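Local coordinates for protein lectin (Trichosanthes anguina, PDB 4HR6) that probably binds carbohydrate as a three-chain seed lectin, a nontoxic homologue of the type II ribosome-inactivating proteins, at residues B[74-77]-B[78-82]; B[107-110]-B[111-115]; B[150-153]-B[154-157]. All coordinates share one frame; numbering follows the deposited sequence.

Interaction 1 of 3, residues B[74-77]-B[78-82]; sequences AGTT and RQTIV
T76 and T77 fold back on T80 and I81 round a short turn that follows the end of helix 67-74. The tight part lies on its inner side. OG1 of T76 abuts CG2 of T80 at 3.0 Å, the two side chains meeting at a slant. The methyl CG2 of T76 turns instead to I81 and comes 3.8 Å from its CG1, while CD1 of I81 rests 3.4 Å from the carbonyl O of T77. With T76 OG1 turned anti to the backbone N (chi1 -165°), this methyl is left between the N and the carbonyl carbon and faces the isoleucine. Threonine suits the place because one branch is apolar and the other polar.

The backbone sets the shape. T80 N donates to T77 O over 3.0 Å and approaches well above the carbonyl plane. R78 and Q79 at its corners have the angles of a type I beta turn. A weak bond from I81 N to R78 O, 3.3 Å long, carries the turning one residue further. Just upstream, G75 leaves the helix with a positive phi of 84°; a side chain there would press on the carbonyl O of A74, which calls for glycine.

The outer side is looser. T77, Q79 and T80 are exposed, and the hydroxyls OG1 of T77 and OG1 of T80 stay 4.0 Å apart. Polar residues fit such a surface.

R78 points away from the turn and is buried. Its guanidinium forms salt bridges with E71 of helix 67-74 and with E147 and D148 of helix 141-159, and it makes a cation-pi contact with F67. I81 packs on L105 and L108 of helix 103-119, so the loop joins three helices.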
ATOM      1  N   ALA B  74      11.822   8.401 -27.111  1.00 35.23           N
ATOM      2  CA  ALA B  74      12.856   9.217 -26.427  1.00 36.45           C
ATOM      3  C   ALA B  74      14.272   8.668 -26.639  1.00 38.58           C
ATOM      4  O   ALA B  74      15.254   9.400 -26.533  1.00 38.50           O
ATOM      5  CB  ALA B  74      12.566   9.346 -24.940  1.00 34.52           C
ATOM      6  N   GLY B  75      14.372   7.381 -26.938  1.00 40.62           N
ATOM      7  CA  GLY B  75      15.664   6.742 -27.139  1.00 43.01           C
ATOM      8  C   GLY B  75      16.325   6.288 -25.852  1.00 43.84           C
ATOM      9  O   GLY B  75      17.464   5.835 -25.877  1.00 41.27           O
ATOM     10  N   THR B  76      15.614   6.393 -24.729  1.00 42.63           N
ATOM     11  CA  THR B  76      16.127   5.884 -23.462  1.00 44.39           C
ATOM     12  C   THR B  76      14.982   5.472 -22.525  1.00 44.13           C
ATOM     13  O   THR B  76      13.821   5.742 -22.813  1.00 45.95           O
ATOM     14  CB  THR B  76      17.061   6.926 -22.809  1.00 43.59           C
ATOM     15  OG1 THR B  76      17.810   6.299 -21.774  1.00 47.77           O
ATOM     16  CG2 THR B  76      16.288   8.106 -22.245  1.00 42.27           C
ATOM     17  N   THR B  77      15.305   4.813 -21.414  1.00 40.53           N
ATOM     18  CA  THR B  77      14.283   4.285 -20.518  1.00 37.41           C
ATOM     19  C   THR B  77      14.070   5.159 -19.290  1.00 35.08           C
ATOM     20  O   THR B  77      14.857   6.053 -18.987  1.00 33.38           O
ATOM     21  CB  THR B  77      14.624   2.862 -20.054  1.00 40.24           C
ATOM     22  OG1 THR B  77      15.741   2.912 -19.163  1.00 40.56           O
ATOM     23  CG2 THR B  77      14.950   1.958 -21.264  1.00 41.12           C
ATOM     24  N   ARG B  78      12.986   4.885 -18.583  1.00 32.01           N
ATOM     25  CA  ARG B  78      12.638   5.613 -17.368  1.00 32.15           C
ATOM     26  C   ARG B  78      13.757   5.606 -16.305  1.00 33.68           C
ATOM     27  O   ARG B  78      13.883   6.563 -15.532  1.00 35.22           O
ATOM     28  CB  ARG B  78      11.359   5.021 -16.766  1.00 31.57           C
ATOM     29  CG  ARG B  78      10.091   5.352 -17.539  1.00 32.81           C
ATOM     30  CD  ARG B  78       8.925   4.466 -17.129  1.00 30.99           C
ATOM     31  NE  ARG B  78       9.070   3.114 -17.691  1.00 31.81           N
ATOM     32  CZ  ARG B  78       8.350   2.070 -17.313  1.00 31.13           C
ATOM     33  NH1 ARG B  78       7.437   2.199 -16.361  1.00 30.06           N
ATOM     34  NH2 ARG B  78       8.542   0.886 -17.882  1.00 33.58           N
ATOM     35  N   GLN B  79      14.551   4.537 -16.272  1.00 34.65           N
ATOM     36  CA  GLN B  79      15.651   4.388 -15.310  1.00 38.62           C
ATOM     37  C   GLN B  79      16.890   5.213 -15.654  1.00 40.55           C
ATOM     38  O   GLN B  79      17.923   5.083 -15.012  1.00 40.64           O
ATOM     39  CB  GLN B  79      16.024   2.925 -15.186  1.00 41.39           C
ATOM     40  CG  GLN B  79      14.910   2.135 -14.530  1.00 45.05           C
ATOM     41  CD  GLN B  79      15.120   0.657 -14.623  1.00 47.82           C
ATOM     42  OE1 GLN B  79      14.483  -0.014 -15.424  1.00 53.38           O
ATOM     43  NE2 GLN B  79      16.020   0.130 -13.797  1.00 56.04           N
ATOM     44  N   THR B  80      16.755   6.069 -16.659  1.00 38.94           N
ATOM     45  CA  THR B  80      17.794   6.949 -17.124  1.00 39.94           C
ATOM     46  C   THR B  80      17.367   8.418 -17.018  1.00 38.22           C
ATOM     47  O   THR B  80      18.177   9.319 -17.161  1.00 41.80           O
ATOM     48  CB  THR B  80      18.078   6.594 -18.597  1.00 45.58           C
ATOM     49  OG1 THR B  80      18.874   5.401 -18.629  1.00 50.15           O
ATOM     50  CG2 THR B  80      18.794   7.701 -19.329  1.00 50.43           C
ATOM     51  N   ILE B  81      16.094   8.677 -16.773  1.00 35.08           N
ATOM     52  CA  ILE B  81      15.580  10.018 -16.918  1.00 32.87           C
ATOM     53  C   ILE B  81      15.313  10.626 -15.566  1.00 32.09           C
ATOM     54  O   ILE B  81      14.561  10.071 -14.772  1.00 32.94           O
ATOM     55  CB  ILE B  81      14.282  10.011 -17.742  1.00 34.95           C
ATOM     56  CG1 ILE B  81      14.586   9.546 -19.170  1.00 36.86           C
ATOM     57  CG2 ILE B  81      13.651  11.387 -17.758  1.00 35.14           C
ATOM     58  CD1 ILE B  81      13.379   9.017 -19.900  1.00 38.19           C
ATOM     59  N   VAL B  82      15.904  11.789 -15.327  1.00 30.40           N
ATOM     60  CA  VAL B  82      15.800  12.446 -14.043  1.00 33.00           C
ATOM     61  C   VAL B  82      14.427  13.073 -13.875  1.00 31.91           C
ATOM     62  O   VAL B  82      13.878  13.630 -14.826  1.00 33.28           O
ATOM     63  CB  VAL B  82      16.909  13.528 -13.825  1.00 33.01           C
ATOM     64  CG1 VAL B  82      18.260  12.871 -13.663  1.00 34.04           C
ATOM     65  CG2 VAL B  82      16.981  14.519 -14.980  1.00 37.34           C
TER

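Interaction 2 of 3, residues B[107-110]-B[111-115]; sequences FLVI and IQMVL
I110 and V114 lie one helical turn apart in the middle of helix 103-119, their CG2 methyls 4.4 Å from each other, and similar apolar pairs are found round the same stretch. CB of F107 meets CD1 of I111 at 4.2 Å, the methyl at the end of the isoleucine reaching back over the previous turn. On another side V109 and M113 run side by side and point the same way, with CG1 of V109 3.7 Å from SD of M113. Valine CG1 is swung anti to its own nitrogen (chi1 175°), which sets it on the methionine side, and M113 stays extended as far as its sulfur before turning at chi3 (70°). Branched and flexible apolar chains suit a helix that is buried on every face named here.

Beneath them runs the backbone ladder. I111 N donates to F107 O at 2.8 Å, nearly in line with the carbonyl, whereas Q112 N reaches L108 O at a longer 3.3 Å from above the carbonyl plane. M113 N bonds V109 O at 3.0 Å, and V114 N bonds I110 O at 2.9 Å with a more bent N-H angle of 132°, within 111-115, where the helix widens into a pi-type turn.

The polar edge belongs to Q112. Its extended chain lies along the L108 carbonyl, CG 3.3 Å from L108 O, and its NE2 is satisfied by E147 of helix 141-159, so a buried amide keeps a partner.

Helices surround the segment: L108 meets F67 and L70 of helix 67-74, I110 meets L88, A91 and L95 of helix 85-96, and M113 meets V127 and F131 of helix 121-132. M113 O also accepts a hydrogen bond from OH of Y13 of another lectin chain, whose F16 packs on V114.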
ATOM      1  N   PHE B 107       7.050  14.101 -21.924  1.00 28.03           N
ATOM      2  CA  PHE B 107       5.890  13.318 -21.495  1.00 29.02           C
ATOM      3  C   PHE B 107       6.246  12.304 -20.384  1.00 28.81           C
ATOM      4  O   PHE B 107       5.525  12.156 -19.413  1.00 28.50           O
ATOM      5  CB  PHE B 107       5.226  12.597 -22.679  1.00 29.62           C
ATOM      6  CG  PHE B 107       4.188  13.427 -23.390  1.00 30.37           C
ATOM      7  CD1 PHE B 107       4.277  13.660 -24.750  1.00 31.45           C
ATOM      8  CD2 PHE B 107       3.121  13.967 -22.695  1.00 31.69           C
ATOM      9  CE1 PHE B 107       3.309  14.421 -25.405  1.00 33.16           C
ATOM     10  CE2 PHE B 107       2.155  14.736 -23.340  1.00 32.26           C
ATOM     11  CZ  PHE B 107       2.253  14.959 -24.691  1.00 32.54           C
ATOM     12  N   LEU B 108       7.360  11.617 -20.536  1.00 29.01           N
ATOM     13  CA  LEU B 108       7.831  10.678 -19.510  1.00 29.81           C
ATOM     14  C   LEU B 108       7.976  11.333 -18.119  1.00 29.34           C
ATOM     15  O   LEU B 108       7.543  10.779 -17.097  1.00 28.12           O
ATOM     16  CB  LEU B 108       9.147  10.077 -19.959  1.00 30.44           C
ATOM     17  CG  LEU B 108       9.238   8.631 -20.454  1.00 31.13           C
ATOM     18  CD1 LEU B 108       7.919   7.949 -20.680  1.00 31.25           C
ATOM     19  CD2 LEU B 108      10.137   8.538 -21.686  1.00 31.24           C
ATOM     20  N   VAL B 109       8.527  12.537 -18.091  1.00 28.15           N
ATOM     21  CA  VAL B 109       8.636  13.282 -16.849  1.00 27.92           C
ATOM     22  C   VAL B 109       7.265  13.613 -16.266  1.00 27.83           C
ATOM     23  O   VAL B 109       6.977  13.343 -15.089  1.00 26.57           O
ATOM     24  CB  VAL B 109       9.447  14.575 -17.061  1.00 29.36           C
ATOM     25  CG1 VAL B 109       9.457  15.408 -15.800  1.00 30.61           C
ATOM     26  CG2 VAL B 109      10.881  14.252 -17.487  1.00 29.78           C
ATOM     27  N   ILE B 110       6.411  14.201 -17.101  1.00 28.53           N
ATOM     28  CA  ILE B 110       5.138  14.722 -16.653  1.00 27.22           C
ATOM     29  C   ILE B 110       4.207  13.589 -16.213  1.00 27.13           C
ATOM     30  O   ILE B 110       3.583  13.670 -15.165  1.00 28.43           O
ATOM     31  CB  ILE B 110       4.483  15.580 -17.753  1.00 30.22           C
ATOM     32  CG1 ILE B 110       5.221  16.906 -17.883  1.00 31.40           C
ATOM     33  CG2 ILE B 110       3.022  15.842 -17.427  1.00 30.56           C
ATOM     34  CD1 ILE B 110       5.066  17.560 -19.229  1.00 32.91           C
ATOM     35  N   ILE B 111       4.126  12.536 -17.014  1.00 24.73           N
ATOM     36  CA  ILE B 111       3.247  11.426 -16.710  1.00 26.79           C
ATOM     37  C   ILE B 111       3.632  10.824 -15.352  1.00 25.85           C
ATOM     38  O   ILE B 111       2.782  10.613 -14.496  1.00 24.88           O
ATOM     39  CB  ILE B 111       3.257  10.382 -17.864  1.00 28.34           C
ATOM     40  CG1 ILE B 111       2.514  10.963 -19.076  1.00 29.33           C
ATOM     41  CG2 ILE B 111       2.619   9.069 -17.449  1.00 29.18           C
ATOM     42  CD1 ILE B 111       2.666  10.147 -20.333  1.00 32.04           C
ATOM     43  N   GLN B 112       4.918  10.592 -15.142  1.00 26.46           N
ATOM     44  CA  GLN B 112       5.357   9.993 -13.888  1.00 27.77           C
ATOM     45  C   GLN B 112       5.104  10.893 -12.693  1.00 26.61           C
ATOM     46  O   GLN B 112       4.583  10.446 -11.682  1.00 26.97           O
ATOM     47  CB  GLN B 112       6.812   9.597 -13.970  1.00 27.60           C
ATOM     48  CG  GLN B 112       7.022   8.424 -14.893  1.00 28.21           C
ATOM     49  CD  GLN B 112       8.441   7.955 -14.878  1.00 29.52           C
ATOM     50  OE1 GLN B 112       9.308   8.528 -15.541  1.00 31.92           O
ATOM     51  NE2 GLN B 112       8.694   6.907 -14.124  1.00 28.60           N
ATOM     52  N   MET B 113       5.432  12.171 -12.830  1.00 28.09           N
ATOM     53  CA  MET B 113       5.345  13.101 -11.717  1.00 26.33           C
ATOM     54  C   MET B 113       3.927  13.535 -11.405  1.00 28.87           C
ATOM     55  O   MET B 113       3.676  14.049 -10.305  1.00 27.68           O
ATOM     56  CB  MET B 113       6.198  14.323 -11.975  1.00 27.02           C
ATOM     57  CG  MET B 113       7.681  14.046 -11.879  1.00 27.77           C
ATOM     58  SD  MET B 113       8.711  15.507 -12.135  1.00 28.52           S
ATOM     59  CE  MET B 113       8.373  16.434 -10.632  1.00 29.45           C
ATOM     60  N   VAL B 114       2.986  13.310 -12.328  1.00 27.92           N
ATOM     61  CA  VAL B 114       1.594  13.689 -12.086  1.00 28.49           C
ATOM     62  C   VAL B 114       0.671  12.468 -11.992  1.00 29.60           C
ATOM     63  O   VAL B 114      -0.003  12.265 -10.978  1.00 29.10           O
ATOM     64  CB  VAL B 114       1.085  14.652 -13.181  1.00 31.57           C
ATOM     65  CG1 VAL B 114      -0.377  14.969 -12.957  1.00 33.89           C
ATOM     66  CG2 VAL B 114       1.903  15.939 -13.174  1.00 33.17           C
ATOM     67  N   LEU B 115       0.645  11.634 -13.032  1.00 30.47           N
ATOM     68  CA  LEU B 115      -0.316  10.556 -13.057  1.00 29.96           C
ATOM     69  C   LEU B 115       0.149   9.395 -12.193  1.00 28.59           C
ATOM     70  O   LEU B 115      -0.626   8.856 -11.430  1.00 26.80           O
ATOM     71  CB  LEU B 115      -0.599  10.084 -14.487  1.00 32.91           C
ATOM     72  CG  LEU B 115      -1.197  11.095 -15.460  1.00 35.52           C
ATOM     73  CD1 LEU B 115      -1.460  10.430 -16.812  1.00 38.20           C
ATOM     74  CD2 LEU B 115      -2.484  11.659 -14.895  1.00 37.93           C
TER

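Interaction 3 of 3, residues B[150-153]-B[154-157]; sequences WSEI and SLQI
Q156 hooks back over the previous turn to E152, and its side chain can be followed atom by atom. CB stands 3.6 Å from E152 O, and CG comes closer to the same oxygen, at 3.2 Å. The chain then bends at chi2 (-53°), which brings CD to 3.8 Å from E152 OE2. At the tip, NE2 donates to that OE2 over 2.8 Å, lying above the carboxylate plane while the acceptor stays close to the amide plane. OE1 of Q156 accepts from the backbone N of G168 at strand 166-174, so both ends of a buried amide are used. E152 bends at its own chi2 (62°) to meet it; its other oxygen, OE1, accepts from ND2 of residue N1 of another lectin chain.

This is an i to i+4 side-chain pair on helix 141-159. In related ribosome-inactivating chains the matching helix carries a tryptophan beside the active-site cleft, and W150 probably corresponds to it.

Two residues earlier, W150 O takes two donors from opposite faces of its plane: S154 N at 2.9 Å and S154 OG at 2.8 Å. A small hydroxyl suits this spot, for OG also sits 3.8 Å above one face of the indole and bonds L199 N. NE1 of W150 donates to L197 O. CG2 of I153 touches CD1 of I157 at 4.0 Å, and I153 also packs on V171 of strand 166-174.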
ATOM      1  N   TRP B 150       0.453  -1.652 -12.185  1.00 27.58           N
ATOM      2  CA  TRP B 150      -0.749  -1.011 -11.632  1.00 28.12           C
ATOM      3  C   TRP B 150      -2.056  -1.652 -12.079  1.00 28.92           C
ATOM      4  O   TRP B 150      -2.989  -1.814 -11.286  1.00 31.21           O
ATOM      5  CB  TRP B 150      -0.773   0.461 -12.024  1.00 27.58           C
ATOM      6  CG  TRP B 150      -1.966   1.176 -11.584  1.00 26.66           C
ATOM      7  CD1 TRP B 150      -2.318   1.453 -10.307  1.00 27.99           C
ATOM      8  CD2 TRP B 150      -2.975   1.766 -12.417  1.00 26.83           C
ATOM      9  NE1 TRP B 150      -3.492   2.175 -10.281  1.00 27.20           N
ATOM     10  CE2 TRP B 150      -3.921   2.370 -11.562  1.00 26.37           C
ATOM     11  CE3 TRP B 150      -3.178   1.825 -13.801  1.00 28.01           C
ATOM     12  CZ2 TRP B 150      -5.054   3.034 -12.037  1.00 28.66           C
ATOM     13  CZ3 TRP B 150      -4.303   2.487 -14.280  1.00 29.24           C
ATOM     14  CH2 TRP B 150      -5.222   3.096 -13.398  1.00 30.08           C
ATOM     15  N   SER B 151      -2.138  -1.970 -13.366  1.00 28.51           N
ATOM     16  CA  SER B 151      -3.323  -2.610 -13.909  1.00 29.05           C
ATOM     17  C   SER B 151      -3.574  -3.958 -13.263  1.00 26.43           C
ATOM     18  O   SER B 151      -4.677  -4.263 -12.849  1.00 27.55           O
ATOM     19  CB  SER B 151      -3.182  -2.806 -15.422  1.00 30.67           C
ATOM     20  OG  SER B 151      -4.369  -3.395 -15.911  1.00 32.40           O
ATOM     21  N   GLU B 152      -2.528  -4.758 -13.205  1.00 29.38           N
ATOM     22  CA  GLU B 152      -2.563  -6.088 -12.624  1.00 31.43           C
ATOM     23  C   GLU B 152      -2.852  -6.056 -11.113  1.00 32.59           C
ATOM     24  O   GLU B 152      -3.612  -6.887 -10.620  1.00 32.90           O
ATOM     25  CB  GLU B 152      -1.220  -6.752 -12.887  1.00 32.83           C
ATOM     26  CG  GLU B 152      -1.105  -8.199 -12.468  1.00 37.17           C
ATOM     27  CD  GLU B 152      -2.066  -9.132 -13.194  1.00 38.92           C
ATOM     28  OE1 GLU B 152      -2.525  -8.805 -14.300  1.00 40.60           O
ATOM     29  OE2 GLU B 152      -2.356 -10.209 -12.638  1.00 44.97           O
ATOM     30  N   ILE B 153      -2.244  -5.107 -10.391  1.00 29.30           N
ATOM     31  CA  ILE B 153      -2.537  -4.907  -8.962  1.00 28.51           C
ATOM     32  C   ILE B 153      -3.977  -4.528  -8.768  1.00 26.91           C
ATOM     33  O   ILE B 153      -4.646  -5.065  -7.896  1.00 28.63           O
ATOM     34  CB  ILE B 153      -1.667  -3.790  -8.334  1.00 29.32           C
ATOM     35  CG1 ILE B 153      -0.234  -4.266  -8.173  1.00 30.54           C
ATOM     36  CG2 ILE B 153      -2.202  -3.322  -6.981  1.00 29.92           C
ATOM     37  CD1 ILE B 153       0.739  -3.138  -7.905  1.00 31.90           C
ATOM     38  N   SER B 154      -4.468  -3.589  -9.554  1.00 26.95           N
ATOM     39  CA  SER B 154      -5.887  -3.274  -9.468  1.00 27.19           C
ATOM     40  C   SER B 154      -6.785  -4.510  -9.689  1.00 26.79           C
ATOM     41  O   SER B 154      -7.764  -4.693  -8.999  1.00 24.78           O
ATOM     42  CB  SER B 154      -6.274  -2.210 -10.495  1.00 28.26           C
ATOM     43  OG  SER B 154      -5.545  -1.022 -10.368  1.00 25.76           O
ATOM     44  N   LEU B 155      -6.475  -5.327 -10.695  1.00 28.69           N
ATOM     45  CA  LEU B 155      -7.245  -6.549 -10.952  1.00 27.99           C
ATOM     46  C   LEU B 155      -7.206  -7.483  -9.746  1.00 28.61           C
ATOM     47  O   LEU B 155      -8.227  -8.024  -9.353  1.00 28.34           O
ATOM     48  CB  LEU B 155      -6.694  -7.313 -12.171  1.00 28.51           C
ATOM     49  CG  LEU B 155      -7.333  -8.681 -12.470  1.00 30.90           C
ATOM     50  CD1 LEU B 155      -8.800  -8.565 -12.806  1.00 33.61           C
ATOM     51  CD2 LEU B 155      -6.640  -9.348 -13.634  1.00 34.13           C
ATOM     52  N   GLN B 156      -6.022  -7.692  -9.179  1.00 28.62           N
ATOM     53  CA  GLN B 156      -5.891  -8.618  -8.073  1.00 32.50           C
ATOM     54  C   GLN B 156      -6.586  -8.135  -6.803  1.00 34.10           C
ATOM     55  O   GLN B 156      -7.112  -8.942  -6.038  1.00 34.24           O
ATOM     56  CB  GLN B 156      -4.422  -8.935  -7.797  1.00 33.94           C
ATOM     57  CG  GLN B 156      -3.700  -9.598  -8.960  1.00 36.61           C
ATOM     58  CD  GLN B 156      -4.406 -10.839  -9.478  1.00 38.55           C
ATOM     59  OE1 GLN B 156      -5.094 -11.538  -8.735  1.00 38.76           O
ATOM     60  NE2 GLN B 156      -4.252 -11.104 -10.767  1.00 41.07           N
ATOM     61  N   ILE B 157      -6.614  -6.824  -6.583  1.00 34.19           N
ATOM     62  CA  ILE B 157      -7.376  -6.295  -5.459  1.00 33.64           C
ATOM     63  C   ILE B 157      -8.847  -6.654  -5.608  1.00 32.09           C
ATOM     64  O   ILE B 157      -9.488  -7.115  -4.653  1.00 32.38           O
ATOM     65  CB  ILE B 157      -7.227  -4.767  -5.321  1.00 32.86           C
ATOM     66  CG1 ILE B 157      -5.819  -4.437  -4.856  1.00 32.91           C
ATOM     67  CG2 ILE B 157      -8.236  -4.201  -4.314  1.00 32.89           C
ATOM     68  CD1 ILE B 157      -5.509  -2.956  -4.846  1.00 34.37           C
TER

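How the interactions relate
Interactions 1 and 2 touch: CD1 of I81 packs 3.7 Å from CD2 of L108, and CG of R78 lies 3.8 Å from OE1 of Q112, so the loop rests on the side of helix 103-119. Interaction 3 stands apart, its nearest atoms about 9 Å from interaction 1 and about 7 Å from interaction 2, yet its helix also supplies E147, which pairs with both R78 and Q112. Interaction 2 is apolar core, interaction 1 is a partly exposed turn rich in threonine, and interaction 3 is largely buried but polar, using side-chain hydrogen bonds where the helix meets strand 166-174, the later loop and other chains.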